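Local coordinates for alcohol dehydrogenase superfamily protein (Novosphingobium aromaticivorans, PDB 3GAZ) that probably acts as an NADP-dependent oxidoreductase of the medium-chain dehydrogenase/reductase type, at residues E140-R145 with F217-D222. Sequence-based numbering, arbitrary orientation.
Sequences EGLVDR and FDLVYD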
loop_
_atom_site.group_PDB
_atom_site.type_symbol
_atom_site.label_atom_id
_atom_site.label_comp_id
_atom_site.label_asym_id
_atom_site.label_seq_id
_atom_site.Cartn_x
_atom_site.Cartn_y
_atom_site.Cartn_z
ATOM N N GLU A 140 7.381 4.227 -21.006
ATOM C CA GLU A 140 8.556 4.285 -20.149
ATOM C C GLU A 140 9.729 3.563 -20.790
ATOM O O GLU A 140 10.875 3.971 -20.627
ATOM C CB GLU A 140 8.269 3.678 -18.773
ATOM C CG GLU A 140 7.127 4.356 -18.035
ATOM C CD GLU A 140 7.177 4.126 -16.537
ATOM O OE1 GLU A 140 7.481 2.989 -16.108
ATOM O OE2 GLU A 140 6.901 5.090 -15.787
ATOM N N GLY A 141 9.437 2.496 -21.527
ATOM C CA GLY A 141 10.498 1.742 -22.166
ATOM C C GLY A 141 11.021 2.385 -23.433
ATOM O O GLY A 141 12.233 2.557 -23.605
ATOM N N LEU A 142 10.102 2.755 -24.317
ATOM C CA LEU A 142 10.452 3.356 -25.598
ATOM C C LEU A 142 10.962 4.789 -25.540
ATOM O O LEU A 142 11.851 5.160 -26.307
ATOM C CB LEU A 142 9.248 3.318 -26.541
ATOM C CG LEU A 142 8.707 1.955 -26.971
ATOM C CD1 LEU A 142 7.399 2.155 -27.736
ATOM C CD2 LEU A 142 9.739 1.234 -27.823
ATOM N N VAL A 143 10.395 5.596 -24.651
ATOM C CA VAL A 143 10.792 6.996 -24.562
ATOM C C VAL A 143 11.686 7.325 -23.371
ATOM O O VAL A 143 12.826 7.751 -23.555
ATOM C CB VAL A 143 9.545 7.909 -24.544
ATOM C CG1 VAL A 143 9.963 9.376 -24.530
ATOM C CG2 VAL A 143 8.676 7.612 -25.763
ATOM N N ASP A 144 11.182 7.128 -22.157
ATOM C CA ASP A 144 11.970 7.425 -20.967
ATOM C C ASP A 144 13.321 6.702 -20.942
ATOM O O ASP A 144 14.360 7.330 -20.744
ATOM C CB ASP A 144 11.184 7.084 -19.695
ATOM C CG ASP A 144 9.955 7.960 -19.512
ATOM O OD1 ASP A 144 9.974 9.118 -19.973
ATOM O OD2 ASP A 144 8.971 7.500 -18.892
ATOM N N ARG A 145 13.318 5.388 -21.141
ATOM C CA ARG A 145 14.567 4.640 -21.117
ATOM C C ARG A 145 15.353 4.649 -22.436
ATOM O O ARG A 145 16.535 4.988 -22.453
ATOM C CB ARG A 145 14.314 3.185 -20.700
ATOM C CG ARG A 145 13.836 2.984 -19.257
ATOM C CD ARG A 145 14.880 3.418 -18.228
ATOM N NE ARG A 145 14.873 4.861 -17.988
ATOM C CZ ARG A 145 13.903 5.507 -17.346
ATOM N NH1 ARG A 145 12.856 4.840 -16.872
ATOM N NH2 ARG A 145 13.976 6.821 -17.181
ATOM N N PHE A 217 18.426 -4.857 -34.746
ATOM C CA PHE A 217 17.597 -3.664 -34.573
ATOM C C PHE A 217 18.179 -2.675 -33.554
ATOM O O PHE A 217 18.769 -3.084 -32.557
ATOM C CB PHE A 217 16.196 -4.085 -34.116
ATOM C CG PHE A 217 15.538 -5.101 -35.012
ATOM C CD1 PHE A 217 14.681 -4.700 -36.035
ATOM C CD2 PHE A 217 15.788 -6.459 -34.843
ATOM C CE1 PHE A 217 14.083 -5.643 -36.875
ATOM C CE2 PHE A 217 15.196 -7.407 -35.676
ATOM C CZ PHE A 217 14.343 -6.998 -36.694
ATOM N N ASP A 218 17.998 -1.376 -33.801
ATOM C CA ASP A 218 18.500 -0.352 -32.881
ATOM C C ASP A 218 17.864 -0.494 -31.498
ATOM O O ASP A 218 18.525 -0.318 -30.471
ATOM C CB ASP A 218 18.184 1.056 -33.393
ATOM C CG ASP A 218 18.851 1.374 -34.716
ATOM O OD1 ASP A 218 20.063 1.107 -34.857
ATOM O OD2 ASP A 218 18.160 1.907 -35.609
ATOM N N LEU A 219 16.572 -0.814 -31.482
ATOM C CA LEU A 219 15.833 -0.948 -30.230
ATOM C C LEU A 219 14.929 -2.180 -30.207
ATOM O O LEU A 219 14.184 -2.423 -31.152
ATOM C CB LEU A 219 14.987 0.315 -30.016
ATOM C CG LEU A 219 14.092 0.437 -28.780
ATOM C CD1 LEU A 219 14.922 0.300 -27.502
ATOM C CD2 LEU A 219 13.393 1.796 -28.822
ATOM N N VAL A 220 15.008 -2.962 -29.132
ATOM C CA VAL A 220 14.162 -4.146 -28.989
ATOM C C VAL A 220 13.347 -4.056 -27.699
ATOM O O VAL A 220 13.907 -3.892 -26.615
ATOM C CB VAL A 220 14.987 -5.450 -28.930
ATOM C CG1 VAL A 220 14.045 -6.648 -28.767
ATOM C CG2 VAL A 220 15.827 -5.611 -30.203
ATOM N N TYR A 221 12.026 -4.153 -27.814
ATOM C CA TYR A 221 11.182 -4.097 -26.628
ATOM C C TYR A 221 10.569 -5.461 -26.336
ATOM O O TYR A 221 9.705 -5.940 -27.070
ATOM C CB TYR A 221 10.057 -3.065 -26.787
ATOM C CG TYR A 221 9.438 -2.648 -25.460
ATOM C CD1 TYR A 221 9.109 -3.598 -24.492
ATOM C CD2 TYR A 221 9.191 -1.309 -25.172
ATOM C CE1 TYR A 221 8.551 -3.225 -23.267
ATOM C CE2 TYR A 221 8.631 -0.922 -23.948
ATOM C CZ TYR A 221 8.316 -1.887 -23.001
ATOM O OH TYR A 221 7.770 -1.520 -21.790
ATOM N N ASP A 222 11.031 -6.082 -25.255
ATOM C CA ASP A 222 10.529 -7.377 -24.834
ATOM C C ASP A 222 9.311 -7.181 -23.941
ATOM O O ASP A 222 9.417 -6.598 -22.864
ATOM C CB ASP A 222 11.611 -8.133 -24.057
ATOM C CG ASP A 222 11.060 -9.326 -23.308
ATOM O OD1 ASP A 222 10.251 -10.074 -23.894
ATOM O OD2 ASP A 222 11.436 -9.522 -22.133
#
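Leu142, with CG anti to its own carbonyl carbon (chi1 -64°), brings its CD2 branch from the last turn of its helix up against Leu219 and Tyr221. Both of these leave the strand on the helix side, and with CG anti to the backbone N (chi1 179° and -162°) Leu219 presents CD2 and Tyr221 its CD2/CE2 edge to the helix. CD2 of Leu142 is the shared point of touch: it meets the edge of the Tyr221 ring near the ring plane, 3.7 Å from Tyr221 CD2, and lies 3.8 Å from CD2 of Leu219. The Leu142 and Tyr221 side chains run roughly at right angles. Farther along the ring, Tyr221 CE2 comes to 3.7 Å from Gly141 CA, where the lack of a side chain lets the ring sit directly against the helix backbone. No hydrogen bond joins the two segments; the phenol OH of this buried tyrosine is satisfied by the carbonyl O of Thr137, one turn back in the same helix, which tethers the hydroxyl end of the ring to the helix. Strand 217-222 is central in the parallel Rossmann-type sheet, between strands 153-157 and 240-244. Helix 132-145 packs on one face, with Ile156 and Val243 flanking Tyr221 from the adjacent strands, while Val220, turned away from this helix, touches Ser232 of helix 227-235 on the other face.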